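PDB 6LAC: carbonic anhydrase from Neosartorya fumigata, which probably catalyses the reversible hydration of carbon dioxide to hydrogencarbonate, as a zinc-dependent enzyme of the beta class. Local coordinates for residues V19-Q24 against S45-D50; Q28-G33 against E51-R56; V85-Y90 against W164-D169; S109-L114 against E136-E141. The protein carries 1 engineered substitution. One frame throughout, in Å; residues are numbered along the deposited sequence.

Contact 1: V19-Q24 against S45-D50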
loop_
_atom_site.group_PDB
_atom_site.type_symbol
_atom_site.label_atom_id
_atom_site.label_comp_id
_atom_site.label_asym_id
_atom_site.label_seq_id
_atom_site.Cartn_x
_atom_site.Cartn_y
_atom_site.Cartn_z
ATOM N N VAL A 19 16.628 9.559 12.237
ATOM C CA VAL A 19 15.666 10.001 11.195
ATOM C C VAL A 19 14.703 10.982 11.856
ATOM O O VAL A 19 14.346 10.793 13.011
ATOM C CB VAL A 19 14.993 8.810 10.488
ATOM C CG1 VAL A 19 16.023 7.914 9.795
ATOM C CG2 VAL A 19 14.140 7.987 11.419
ATOM N N PRO A 20 14.290 12.014 11.107
ATOM C CA PRO A 20 13.482 13.095 11.688
ATOM C C PRO A 20 12.052 12.678 12.065
ATOM O O PRO A 20 11.434 13.316 12.878
ATOM C CB PRO A 20 13.458 14.185 10.618
ATOM C CG PRO A 20 14.000 13.572 9.342
ATOM C CD PRO A 20 14.733 12.311 9.739
ATOM N N TRP A 21 11.572 11.545 11.529
ATOM C CA TRP A 21 10.254 10.966 11.880
ATOM C C TRP A 21 10.332 9.933 12.997
ATOM O O TRP A 21 9.314 9.242 13.286
ATOM C CB TRP A 21 9.614 10.350 10.640
ATOM C CG TRP A 21 10.534 9.450 9.868
ATOM C CD1 TRP A 21 10.715 8.119 10.074
ATOM C CD2 TRP A 21 11.345 9.801 8.741
ATOM N NE1 TRP A 21 11.590 7.622 9.153
ATOM C CE2 TRP A 21 11.969 8.615 8.314
ATOM C CE3 TRP A 21 11.597 10.979 8.047
ATOM C CZ2 TRP A 21 12.831 8.569 7.228
ATOM C CZ3 TRP A 21 12.438 10.951 6.955
ATOM C CH2 TRP A 21 13.064 9.753 6.575
ATOM N N ARG A 22 11.473 9.766 13.665
ATOM C CA ARG A 22 11.545 8.880 14.848
ATOM C C ARG A 22 12.399 9.549 15.938
ATOM O O ARG A 22 13.396 8.936 16.350
ATOM C CB ARG A 22 12.073 7.484 14.516
ATOM C CG ARG A 22 11.669 6.416 15.518
ATOM C CD ARG A 22 12.512 5.178 15.592
ATOM N NE ARG A 22 11.875 4.193 16.440
ATOM C CZ ARG A 22 12.498 3.375 17.301
ATOM N NH1 ARG A 22 13.811 3.419 17.454
ATOM N NH2 ARG A 22 11.795 2.553 18.056
ATOM N N ARG A 23 11.985 10.716 16.411
ATOM C CA ARG A 23 12.703 11.373 17.547
ATOM C C ARG A 23 12.385 10.615 18.842
ATOM O O ARG A 23 13.191 10.727 19.796
ATOM C CB ARG A 23 12.383 12.870 17.611
ATOM C CG ARG A 23 12.729 13.651 16.350
ATOM C CD ARG A 23 14.169 13.553 15.887
ATOM N NE ARG A 23 14.486 14.573 14.892
ATOM C CZ ARG A 23 15.624 14.642 14.208
ATOM N NH1 ARG A 23 16.584 13.756 14.418
ATOM N NH2 ARG A 23 15.796 15.600 13.311
ATOM N N GLN A 24 11.275 9.873 18.938
ATOM C CA GLN A 24 11.056 8.963 20.098
ATOM C C GLN A 24 10.525 7.621 19.618
ATOM O O GLN A 24 9.909 7.541 18.552
ATOM C CB GLN A 24 10.111 9.599 21.114
ATOM C CG GLN A 24 8.667 9.694 20.649
ATOM C CD GLN A 24 7.873 10.691 21.465
ATOM O OE1 GLN A 24 7.755 11.858 21.102
ATOM N NE2 GLN A 24 7.324 10.240 22.583
ATOM N N SER A 45 14.025 2.694 6.518
ATOM C CA SER A 45 13.067 3.659 7.135
ATOM C C SER A 45 13.560 4.164 8.487
ATOM O O SER A 45 13.040 5.204 8.957
ATOM C CB SER A 45 11.731 3.030 7.322
ATOM O OG SER A 45 11.765 1.975 8.266
ATOM N N GLY A 46 14.456 3.446 9.155
ATOM C CA GLY A 46 14.806 3.800 10.547
ATOM C C GLY A 46 13.717 3.418 11.542
ATOM O O GLY A 46 13.781 3.874 12.690
ATOM N N LEU A 47 12.686 2.666 11.127
ATOM C CA LEU A 47 11.538 2.316 11.973
ATOM C C LEU A 47 11.460 0.815 12.147
ATOM O O LEU A 47 11.543 0.072 11.170
ATOM C CB LEU A 47 10.244 2.800 11.302
ATOM C CG LEU A 47 10.023 4.309 11.220
ATOM C CD1 LEU A 47 8.872 4.662 10.282
ATOM C CD2 LEU A 47 9.780 4.873 12.601
ATOM N N PRO A 48 11.142 0.325 13.341
ATOM C CA PRO A 48 10.716 -1.056 13.484
ATOM C C PRO A 48 9.368 -1.274 12.788
ATOM O O PRO A 48 8.628 -0.312 12.645
ATOM C CB PRO A 48 10.585 -1.279 14.989
ATOM C CG PRO A 48 10.414 0.094 15.548
ATOM C CD PRO A 48 11.026 1.092 14.585
ATOM N N ALA A 49 9.088 -2.491 12.357
ATOM C CA ALA A 49 7.875 -2.815 11.572
ATOM C C ALA A 49 6.626 -2.360 12.305
ATOM O O ALA A 49 5.641 -1.947 11.653
ATOM C CB ALA A 49 7.858 -4.294 11.284
ATOM N N ASP A 50 6.596 -2.484 13.635
ATOM C CA ASP A 50 5.358 -2.203 14.380
ATOM C C ASP A 50 5.101 -0.684 14.490
ATOM O O ASP A 50 3.989 -0.341 14.909
ATOM C CB ASP A 50 5.355 -2.886 15.763
ATOM C CG ASP A 50 6.419 -2.456 16.749
ATOM O OD1 ASP A 50 7.195 -1.526 16.477
ATOM O OD2 ASP A 50 6.480 -3.114 17.823
#
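A single hydrogen bond, from an indole to a backbone carbonyl, is all that joins these two irregular loops by polar contact. Trp21 NE1 lies 2.8 Å from Ser45 O, with an N-H...O angle of 160°; the oxygen sits at the ring edge, 11° out of the indole plane, and the donor comes in nearly along the C=O axis. The ring is put there by a type I turn from Val19 to Arg22, closed by Arg22 N to Val19 O, and by a chi1 of 49°, which sets CG in the crowded position between backbone N and carbonyl carbon. Val19 CB and Pro20 CD then lie over the rim of one indole face.

On the partner loop, Ser45 OG accepts from Leu47 N at 3.1 Å, an ST turn, while also bonding to Leu42 O. Gly46 follows with a positive phi. Leu47 divides its methyls: CD1 meets Trp21 CD1 obliquely at 3.9 Å, and CD2 lies 3.8 Å from Arg22 CG as the two side chains slide past each other in opposite directions. Arg22, extended from CG to NE, brings CD to 3.4 Å from Gly46 O and lays one guanidinium face over Pro48 CD, 3.7 Å from NE.

The loop before strand 29-34 thus meets the one leading on to 52-57, Trp21 packing on Val85 and Leu47 on Val29 and Ile52. Arg22 NH2 forms a salt bridge with Glu51, so across this contact the arginine acts through its carbon chain and guanidinium face, whereas the buried indole N-H is satisfied by one well-aligned peptide oxygen.

Contact 2: Q28-G33 against E51-R56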
loop_
_atom_site.group_PDB
_atom_site.type_symbol
_atom_site.label_atom_id
_atom_site.label_comp_id
_atom_site.label_asym_id
_atom_site.label_seq_id
_atom_site.Cartn_x
_atom_site.Cartn_y
_atom_site.Cartn_z
ATOM N N GLN A 28 3.450 5.672 15.822
ATOM C CA GLN A 28 3.222 5.185 14.448
ATOM C C GLN A 28 3.519 6.298 13.475
ATOM O O GLN A 28 3.251 7.456 13.723
ATOM C CB GLN A 28 1.819 4.656 14.290
ATOM C CG GLN A 28 1.709 3.210 14.746
ATOM C CD GLN A 28 0.281 2.778 14.608
ATOM O OE1 GLN A 28 -0.592 3.331 15.282
ATOM N NE2 GLN A 28 0.023 1.890 13.665
ATOM N N VAL A 29 4.066 5.905 12.324
ATOM C CA VAL A 29 4.382 6.831 11.215
ATOM C C VAL A 29 3.596 6.367 9.997
ATOM O O VAL A 29 3.644 5.150 9.678
ATOM C CB VAL A 29 5.896 6.843 10.945
ATOM C CG1 VAL A 29 6.219 7.695 9.744
ATOM C CG2 VAL A 29 6.684 7.247 12.210
ATOM N N LEU A 30 2.914 7.278 9.325
ATOM C CA LEU A 30 2.255 6.931 8.037
ATOM C C LEU A 30 3.346 6.972 6.988
ATOM O O LEU A 30 3.932 8.040 6.703
ATOM C CB LEU A 30 1.142 7.923 7.740
ATOM C CG LEU A 30 0.566 7.870 6.321
ATOM C CD1 LEU A 30 -0.004 6.490 5.979
ATOM C CD2 LEU A 30 -0.461 8.931 6.129
ATOM N N TRP A 31 3.617 5.816 6.391
ATOM C CA TRP A 31 4.669 5.617 5.365
ATOM C C TRP A 31 3.966 5.475 4.031
ATOM O O TRP A 31 3.249 4.450 3.873
ATOM C CB TRP A 31 5.520 4.410 5.700
ATOM C CG TRP A 31 6.717 4.270 4.827
ATOM C CD1 TRP A 31 6.821 3.706 3.588
ATOM C CD2 TRP A 31 8.022 4.744 5.157
ATOM N NE1 TRP A 31 8.096 3.846 3.117
ATOM C CE2 TRP A 31 8.861 4.459 4.064
ATOM C CE3 TRP A 31 8.560 5.408 6.254
ATOM C CZ2 TRP A 31 10.225 4.813 4.062
ATOM C CZ3 TRP A 31 9.889 5.739 6.249
ATOM C CH2 TRP A 31 10.699 5.447 5.181
ATOM N N ILE A 32 4.125 6.377 3.107
ATOM C CA ILE A 32 3.511 6.354 1.761
ATOM C C ILE A 32 4.585 5.983 0.777
ATOM O O ILE A 32 5.517 6.754 0.580
ATOM C CB ILE A 32 2.852 7.668 1.419
ATOM C CG1 ILE A 32 1.757 7.990 2.432
ATOM C CG2 ILE A 32 2.318 7.660 -0.002
ATOM C CD1 ILE A 32 1.269 9.425 2.406
ATOM N N GLY A 33 4.498 4.798 0.213
ATOM C CA GLY A 33 5.471 4.253 -0.723
ATOM C C GLY A 33 4.763 3.839 -1.995
ATOM O O GLY A 33 3.533 3.904 -2.163
ATOM N N GLU A 51 6.030 0.159 14.066
ATOM C CA GLU A 51 5.821 1.619 14.084
ATOM C C GLU A 51 5.376 2.107 12.703
ATOM O O GLU A 51 5.250 3.304 12.481
ATOM C CB GLU A 51 7.096 2.330 14.534
ATOM C CG GLU A 51 7.402 2.049 16.006
ATOM C CD GLU A 51 8.599 2.810 16.541
ATOM O OE1 GLU A 51 9.132 3.743 15.916
ATOM O OE2 GLU A 51 9.041 2.388 17.659
ATOM N N ILE A 52 5.274 1.219 11.731
ATOM C CA ILE A 52 4.948 1.620 10.344
ATOM C C ILE A 52 3.458 1.362 10.087
ATOM O O ILE A 52 3.000 0.246 10.260
ATOM C CB ILE A 52 5.847 0.909 9.320
ATOM C CG1 ILE A 52 7.351 1.157 9.587
ATOM C CG2 ILE A 52 5.463 1.314 7.885
ATOM C CD1 ILE A 52 8.308 0.375 8.663
ATOM N N PHE A 53 2.758 2.384 9.649
ATOM C CA PHE A 53 1.391 2.278 9.137
ATOM C C PHE A 53 1.551 2.606 7.659
ATOM O O PHE A 53 1.818 3.751 7.298
ATOM C CB PHE A 53 0.486 3.235 9.922
ATOM C CG PHE A 53 -0.939 3.165 9.470
ATOM C CD1 PHE A 53 -1.730 2.107 9.861
ATOM C CD2 PHE A 53 -1.476 4.155 8.672
ATOM C CE1 PHE A 53 -3.032 2.035 9.403
ATOM C CE2 PHE A 53 -2.785 4.048 8.199
ATOM C CZ PHE A 53 -3.543 2.987 8.577
ATOM N N GLU A 54 1.462 1.582 6.813
ATOM C CA GLU A 54 1.982 1.672 5.436
ATOM C C GLU A 54 0.835 1.842 4.450
ATOM O O GLU A 54 -0.041 0.935 4.403
ATOM C CB GLU A 54 2.809 0.425 5.186
ATOM C CG GLU A 54 3.486 0.401 3.833
ATOM C CD GLU A 54 4.356 -0.832 3.592
ATOM O OE1 GLU A 54 4.197 -1.801 4.343
ATOM O OE2 GLU A 54 5.118 -0.826 2.603
ATOM N N TYR A 55 0.895 2.860 3.614
ATOM C CA TYR A 55 -0.023 3.022 2.481
ATOM C C TYR A 55 0.847 2.935 1.253
ATOM O O TYR A 55 1.754 3.756 1.045
ATOM C CB TYR A 55 -0.772 4.366 2.542
ATOM C CG TYR A 55 -1.776 4.521 1.421
ATOM C CD1 TYR A 55 -2.820 3.603 1.304
ATOM C CD2 TYR A 55 -1.657 5.470 0.435
ATOM C CE1 TYR A 55 -3.731 3.626 0.258
ATOM C CE2 TYR A 55 -2.574 5.511 -0.619
ATOM C CZ TYR A 55 -3.591 4.576 -0.712
ATOM O OH TYR A 55 -4.470 4.471 -1.776
ATOM N N ARG A 56 0.642 1.900 0.446
ATOM C CA ARG A 56 1.505 1.661 -0.733
ATOM C C ARG A 56 0.654 1.691 -1.969
ATOM O O ARG A 56 -0.276 0.884 -2.096
ATOM C CB ARG A 56 2.336 0.408 -0.573
ATOM C CG ARG A 56 3.381 0.297 -1.678
ATOM C CD ARG A 56 4.438 -0.709 -1.281
ATOM N NE ARG A 56 5.243 -0.322 -0.123
ATOM C CZ ARG A 56 6.326 0.442 -0.121
ATOM N NH1 ARG A 56 6.811 0.950 -1.227
ATOM N NH2 ARG A 56 6.887 0.726 1.046
HETATM O O HOH W 1 0.768 -0.029 11.830
#
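Trp31 and Arg56 lie side by side and point the same way, their ring and guanidinium planes 36° apart, with Arg56 NH2 3.9 Å from Trp31 CD1. Both belong to the sheet face that also carries Val29, Ile52 and Glu54, and both have CG anti to the backbone N. A bend at chi3 folds the guanidinium of Arg56 back so that one of its faces lies over Gly33 CA, with Arg56 NH1 3.6 Å from that atom. NE and NH2 grip Glu54 side-on, both donating to OE2, which lies in the guanidinium plane; Arg56 NE is 2.8 Å from Glu54 OE2. Glu41 OE1 makes a salt bridge with Arg56 NH2 and a hydrogen bond with Trp31 NE1, tying the pair together. Trp31 CB rests 3.8 Å from Ile52 CG2.

Across the opposite face, Leu30 CD1 approaches Phe53 CD2 obliquely at 3.9 Å and also reaches Tyr55 CB. Gln28 sets its amide 82° to the Phe53 ring and donates through NE2 to a water that in turn donates to Ile52 O.

Five backbone hydrogen bonds keep the register, Val29 N to Glu51 O measuring 2.9 Å and Gly33 N to Tyr55 O 3.1 Å, with the strand directions 26° apart. Strand 52-57 is outermost within the chain, and Glu54 and Arg56 make backbone bonds to the second subunit. This is the parallel core of the beta-carbonic anhydrase fold at its dimer interface, ending beside zinc ligand Cys34, whose carbonyl accepts from Arg56 NH1.

Contact 3: V85-Y90 against W164-D169. With ZN (zinc ion), chain C.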
loop_
_atom_site.group_PDB
_atom_site.type_symbol
_atom_site.label_atom_id
_atom_site.label_comp_id
_atom_site.label_asym_id
_atom_site.label_seq_id
_atom_site.Cartn_x
_atom_site.Cartn_y
_atom_site.Cartn_z
ATOM N N VAL A 85 5.803 10.079 6.049
ATOM C CA VAL A 85 6.941 10.039 5.120
ATOM C C VAL A 85 6.391 9.705 3.753
ATOM O O VAL A 85 5.678 8.663 3.657
ATOM C CB VAL A 85 7.980 9.018 5.592
ATOM C CG1 VAL A 85 9.128 8.983 4.582
ATOM C CG2 VAL A 85 8.514 9.347 6.961
ATOM N N ILE A 86 6.713 10.454 2.726
ATOM C CA ILE A 86 6.485 10.046 1.320
ATOM C C ILE A 86 7.813 9.562 0.782
ATOM O O ILE A 86 8.772 10.345 0.736
ATOM C CB ILE A 86 5.883 11.166 0.484
ATOM C CG1 ILE A 86 4.594 11.643 1.150
ATOM C CG2 ILE A 86 5.677 10.716 -0.967
ATOM C CD1 ILE A 86 3.838 12.687 0.393
ATOM N N CYS A 87 7.895 8.278 0.509
ATOM C CA CYS A 87 9.131 7.643 0.045
ATOM C C CYS A 87 8.999 7.281 -1.422
ATOM O O CYS A 87 8.175 6.403 -1.764
ATOM C CB CYS A 87 9.413 6.408 0.834
ATOM S SG CYS A 87 11.062 5.726 0.501
ATOM N N GLY A 88 9.758 7.892 -2.310
ATOM C CA GLY A 88 9.924 7.428 -3.685
ATOM C C GLY A 88 11.076 6.488 -3.798
ATOM O O GLY A 88 11.742 6.181 -2.797
ATOM N N HIS A 89 11.277 5.963 -5.011
ATOM C CA HIS A 89 12.371 4.989 -5.165
ATOM C C HIS A 89 12.922 5.037 -6.581
ATOM O O HIS A 89 12.195 5.049 -7.541
ATOM C CB HIS A 89 11.899 3.577 -4.754
ATOM C CG HIS A 89 10.892 3.042 -5.671
ATOM N ND1 HIS A 89 11.191 2.088 -6.655
ATOM C CD2 HIS A 89 9.638 3.432 -5.916
ATOM C CE1 HIS A 89 10.129 1.896 -7.380
ATOM N NE2 HIS A 89 9.155 2.690 -6.952
ATOM N N TYR A 90 14.246 5.035 -6.609
ATOM C CA TYR A 90 14.912 4.961 -7.926
ATOM C C TYR A 90 14.563 3.657 -8.650
ATOM O O TYR A 90 14.532 2.600 -8.029
ATOM C CB TYR A 90 16.407 5.200 -7.795
ATOM C CG TYR A 90 16.765 6.551 -7.207
ATOM C CD1 TYR A 90 16.406 7.738 -7.830
ATOM C CD2 TYR A 90 17.511 6.637 -6.056
ATOM C CE1 TYR A 90 16.725 8.974 -7.277
ATOM C CE2 TYR A 90 17.840 7.855 -5.483
ATOM C CZ TYR A 90 17.476 9.017 -6.113
ATOM O OH TYR A 90 17.868 10.205 -5.520
ATOM N N TRP A 164 7.514 14.459 5.508
ATOM C CA TRP A 164 8.928 14.316 5.137
ATOM C C TRP A 164 8.965 13.678 3.750
ATOM O O TRP A 164 8.112 12.801 3.453
ATOM C CB TRP A 164 9.672 13.469 6.140
ATOM C CG TRP A 164 9.503 13.924 7.560
ATOM C CD1 TRP A 164 8.658 13.399 8.469
ATOM C CD2 TRP A 164 10.191 15.027 8.190
ATOM N NE1 TRP A 164 8.800 14.047 9.664
ATOM C CE2 TRP A 164 9.686 15.078 9.507
ATOM C CE3 TRP A 164 11.100 16.005 7.752
ATOM C CZ2 TRP A 164 10.137 16.033 10.436
ATOM C CZ3 TRP A 164 11.536 16.943 8.677
ATOM C CH2 TRP A 164 11.052 16.948 9.984
ATOM N N GLY A 165 9.906 14.019 2.908
ATOM C CA GLY A 165 10.161 13.316 1.647
ATOM C C GLY A 165 11.460 12.579 1.698
ATOM O O GLY A 165 12.477 13.119 2.202
ATOM N N MET A 166 11.480 11.381 1.143
ATOM C CA MET A 166 12.767 10.713 0.933
ATOM C C MET A 166 12.712 9.898 -0.335
ATOM O O MET A 166 11.636 9.684 -0.908
ATOM C CB MET A 166 13.142 9.859 2.105
ATOM C CG MET A 166 12.196 8.792 2.335
ATOM S SD MET A 166 12.815 7.503 3.460
ATOM C CE MET A 166 14.006 6.619 2.449
ATOM N N VAL A 167 13.885 9.480 -0.791
ATOM C CA VAL A 167 14.012 8.508 -1.906
ATOM C C VAL A 167 14.886 7.355 -1.493
ATOM O O VAL A 167 15.940 7.558 -0.868
ATOM C CB VAL A 167 14.557 9.168 -3.156
ATOM C CG1 VAL A 167 14.532 8.212 -4.312
ATOM C CG2 VAL A 167 13.868 10.451 -3.476
ATOM N N TYR A 168 14.432 6.163 -1.786
ATOM C CA TYR A 168 15.146 4.925 -1.497
ATOM C C TYR A 168 15.874 4.467 -2.749
ATOM O O TYR A 168 15.317 4.427 -3.830
ATOM C CB TYR A 168 14.141 3.894 -1.052
ATOM C CG TYR A 168 14.621 2.480 -1.083
ATOM C CD1 TYR A 168 15.669 2.050 -0.309
ATOM C CD2 TYR A 168 13.957 1.537 -1.862
ATOM C CE1 TYR A 168 16.112 0.716 -0.371
ATOM C CE2 TYR A 168 14.331 0.205 -1.901
ATOM C CZ TYR A 168 15.434 -0.183 -1.165
ATOM O OH TYR A 168 15.814 -1.524 -1.191
ATOM N N ASP A 169 17.145 4.106 -2.548
ATOM C CA ASP A 169 18.009 3.576 -3.638
ATOM C C ASP A 169 18.366 2.115 -3.353
ATOM O O ASP A 169 19.167 1.869 -2.418
ATOM C CB ASP A 169 19.278 4.428 -3.697
ATOM C CG ASP A 169 20.150 4.128 -4.898
ATOM O OD1 ASP A 169 20.186 2.949 -5.309
ATOM O OD2 ASP A 169 20.750 5.099 -5.418
HETATM ZN ZN ZN C . 7.474 2.995 -8.104
HETATM O O HOH W 2 15.283 1.990 -5.477
#
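His89 NE2 coordinates the zinc ion at 2.1 Å, completing a site with Cys34, Asp36 and Cys92. Its chi1 holds the ring in the crowded position between backbone N and carbonyl carbon, turning the imidazole away from the partner strand; only CB stays close, at the edge of the Tyr168 ring. The backbone carrying this ligand is paired in parallel with 164-169 through five hydrogen bonds, the shortest being Ile86 N to Trp164 O at 2.8 Å, with the donor nearly along the C=O axis. At Gly88 O the donor Tyr168 N instead stands 31° out of the carbonyl plane. Tyr168 O accepts from Tyr90 N, and a water lies within hydrogen-bonding distance of both Tyr168 O and Tyr90 O.

The closest side-chain packing is a CH-pi contact: Val167 CG1 sits over the centre of the Tyr90 ring, 3.5 Å from its centroid and 12° off the normal. Asp169 CB lies in plane at the ring edge, 3.7 Å from Tyr90 CD2. The Asp169 carboxylate is turned 70° to the ring, its OD2 in a salt bridge with Arg132 and its OD1 accepting from Ala171 N; Arg132 also makes a cation-pi contact with Tyr90. On the face of Val85, Cys87 and Met166, the methionine bends at chi3 so that CE meets Cys87 SG at 3.6 Å, while its CG touches Val85 CG1 at 3.8 Å.

Strand 29-34 bonds to the other edge of 83-89, and 174-178 to that of 162-169. Helix 127-148 packs on Ile86 and Val167; Trp31 covers Cys87 and Met166 on the opposite face.

Contact 4: S109-L114 against E136-E141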
loop_
_atom_site.group_PDB
_atom_site.type_symbol
_atom_site.label_atom_id
_atom_site.label_comp_id
_atom_site.label_asym_id
_atom_site.label_seq_id
_atom_site.Cartn_x
_atom_site.Cartn_y
_atom_site.Cartn_z
ATOM N N SER A 109 -2.109 12.504 -14.971
ATOM C CA SER A 109 -2.136 13.997 -15.008
ATOM C C SER A 109 -1.044 14.558 -14.083
ATOM O O SER A 109 -0.331 15.530 -14.452
ATOM C CB SER A 109 -3.478 14.558 -14.650
ATOM O OG SER A 109 -4.531 13.900 -15.349
ATOM N N VAL A 110 -0.860 13.979 -12.901
ATOM C CA VAL A 110 0.229 14.431 -11.987
ATOM C C VAL A 110 1.577 14.337 -12.688
ATOM O O VAL A 110 2.362 15.288 -12.654
ATOM C CB VAL A 110 0.219 13.598 -10.703
ATOM C CG1 VAL A 110 1.469 13.852 -9.856
ATOM C CG2 VAL A 110 -1.076 13.881 -9.970
ATOM N N LEU A 111 1.842 13.210 -13.339
ATOM C CA LEU A 111 3.147 13.020 -14.012
ATOM C C LEU A 111 3.243 13.948 -15.240
ATOM O O LEU A 111 4.342 14.450 -15.484
ATOM C CB LEU A 111 3.310 11.544 -14.383
ATOM C CG LEU A 111 3.507 10.628 -13.184
ATOM C CD1 LEU A 111 3.547 9.190 -13.623
ATOM C CD2 LEU A 111 4.752 10.951 -12.394
ATOM N N ASP A 112 2.143 14.156 -15.969
ATOM C CA ASP A 112 2.177 15.089 -17.121
ATOM C C ASP A 112 2.560 16.460 -16.572
ATOM O O ASP A 112 3.427 17.150 -17.183
ATOM C CB ASP A 112 0.880 15.018 -17.933
ATOM C CG ASP A 112 0.774 13.800 -18.847
ATOM O OD1 ASP A 112 1.815 13.139 -19.118
ATOM O OD2 ASP A 112 -0.347 13.503 -19.268
ATOM N N THR A 113 1.889 16.924 -15.524
ATOM C CA THR A 113 2.211 18.214 -14.916
ATOM C C THR A 113 3.650 18.280 -14.393
ATOM O O THR A 113 4.277 19.318 -14.547
ATOM C CB THR A 113 1.210 18.547 -13.825
ATOM O OG1 THR A 113 0.012 18.859 -14.523
ATOM C CG2 THR A 113 1.648 19.705 -12.968
ATOM N N LEU A 114 4.190 17.232 -13.752
ATOM C CA LEU A 114 5.614 17.251 -13.353
ATOM C C LEU A 114 6.470 17.502 -14.577
ATOM O O LEU A 114 7.414 18.263 -14.506
ATOM C CB LEU A 114 6.063 15.928 -12.742
ATOM C CG LEU A 114 5.698 15.701 -11.301
ATOM C CD1 LEU A 114 6.163 14.294 -10.931
ATOM C CD2 LEU A 114 6.324 16.764 -10.410
ATOM N N GLU A 136 12.471 12.091 -7.808
ATOM C CA GLU A 136 12.719 13.093 -6.741
ATOM C C GLU A 136 11.669 14.186 -6.811
ATOM O O GLU A 136 11.147 14.622 -5.759
ATOM C CB GLU A 136 14.127 13.695 -6.900
ATOM C CG GLU A 136 15.241 12.691 -6.706
ATOM C CD GLU A 136 16.618 13.090 -7.204
ATOM O OE1 GLU A 136 16.715 14.217 -7.720
ATOM O OE2 GLU A 136 17.553 12.249 -7.100
ATOM N N LEU A 137 11.412 14.695 -7.999
ATOM C CA LEU A 137 10.447 15.781 -8.181
ATOM C C LEU A 137 9.079 15.315 -7.726
ATOM O O LEU A 137 8.291 16.108 -7.194
ATOM C CB LEU A 137 10.440 16.298 -9.622
ATOM C CG LEU A 137 11.706 17.076 -10.027
ATOM C CD1 LEU A 137 11.815 17.121 -11.526
ATOM C CD2 LEU A 137 11.670 18.487 -9.461
ATOM N N ASN A 138 8.699 14.079 -8.050
ATOM C CA ASN A 138 7.383 13.555 -7.631
ATOM C C ASN A 138 7.312 13.562 -6.100
ATOM O O ASN A 138 6.281 13.932 -5.561
ATOM C CB ASN A 138 7.142 12.198 -8.256
ATOM C CG ASN A 138 5.806 11.615 -7.925
ATOM O OD1 ASN A 138 4.799 12.277 -8.134
ATOM N ND2 ASN A 138 5.836 10.378 -7.413
ATOM N N VAL A 139 8.351 13.105 -5.431
ATOM C CA VAL A 139 8.341 13.136 -3.934
ATOM C C VAL A 139 8.150 14.571 -3.458
ATOM O O VAL A 139 7.246 14.813 -2.640
ATOM C CB VAL A 139 9.602 12.528 -3.328
ATOM C CG1 VAL A 139 9.589 12.707 -1.818
ATOM C CG2 VAL A 139 9.727 11.036 -3.662
ATOM N N LEU A 140 8.886 15.515 -4.019
ATOM C CA LEU A 140 8.780 16.919 -3.539
ATOM C C LEU A 140 7.378 17.415 -3.768
ATOM O O LEU A 140 6.811 18.058 -2.865
ATOM C CB LEU A 140 9.795 17.753 -4.285
ATOM C CG LEU A 140 11.246 17.584 -3.866
ATOM C CD1 LEU A 140 12.142 18.322 -4.858
ATOM C CD2 LEU A 140 11.486 18.068 -2.444
ATOM N N GLU A 141 6.804 17.170 -4.945
ATOM C CA GLU A 141 5.456 17.710 -5.235
ATOM C C GLU A 141 4.425 16.968 -4.412
ATOM O O GLU A 141 3.460 17.606 -3.945
ATOM C CB GLU A 141 5.211 17.665 -6.743
ATOM C CG GLU A 141 6.175 18.579 -7.484
ATOM C CD GLU A 141 5.796 20.034 -7.678
ATOM O OE1 GLU A 141 5.153 20.623 -6.758
ATOM O OE2 GLU A 141 6.138 20.585 -8.770
#
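Leu114 carries this helix-helix contact. Its CB bond is directed toward helix 127-148, and with chi1 at -80° CG stands anti to the carbonyl carbon, beside the backbone N; a chi2 of 176° then spreads the two methyls over different residues. CD1 drops onto Asn138, crossing that side chain at about a right angle, 3.5 Å from its CB and 3.6 Å from its CA. CD2 goes to Glu141, where it lies 3.4 Å from CG, and it also touches Leu137 O at 3.8 Å and, more loosely, Leu137 CB. The leucine therefore fits against residues i, i+1 and i+4 of the partner helix, while Leu134 of the same helix touches it as well.

The short axes run 110° apart and come no nearer than 10.6 Å, so the helices cross steeply and meet mainly through this one side chain, burying 208 Å² in all. Both belong to the helical segment that the beta-carbonic anhydrase chain inserts between sheet strands 83-89 and 162-169.

No hydrogen bond passes between the two segments. Asn138 has CG anti to its backbone N; its OD1 lies 3.7 Å from Leu114 CD1 and, more loosely, near Val110 CG1, whereas ND2 donates to Gly59 O. From the Asn138 side chain to the zinc ion is about 8 Å. Glu141 bends at chi2, sliding past Leu114 in the opposite direction, and its OE2 is hydrogen-bonded to His118 NE2.

Contacts 2 and 3 are the buried core: parallel strand pairs of one sheet, joined because strands 29-34 and 83-89 are neighbours, and sharing a sheet face round Trp31. Contact 1, partly buried, lies beside them, linked to contact 2 by a salt bridge and to contact 3 by Trp21 against Val85 and Trp164. Contact 4 is buried too, but lies across the chain's centre from contacts 1 and 2 and reaches contact 3 through Tyr90-Glu136 and Val139. Backbone bonding dominates the strand pairs, one indole bond the loops, and apolar contact the helices. Contacts 1 and 2 touch the second subunit; contact 3 contributes a zinc ligand.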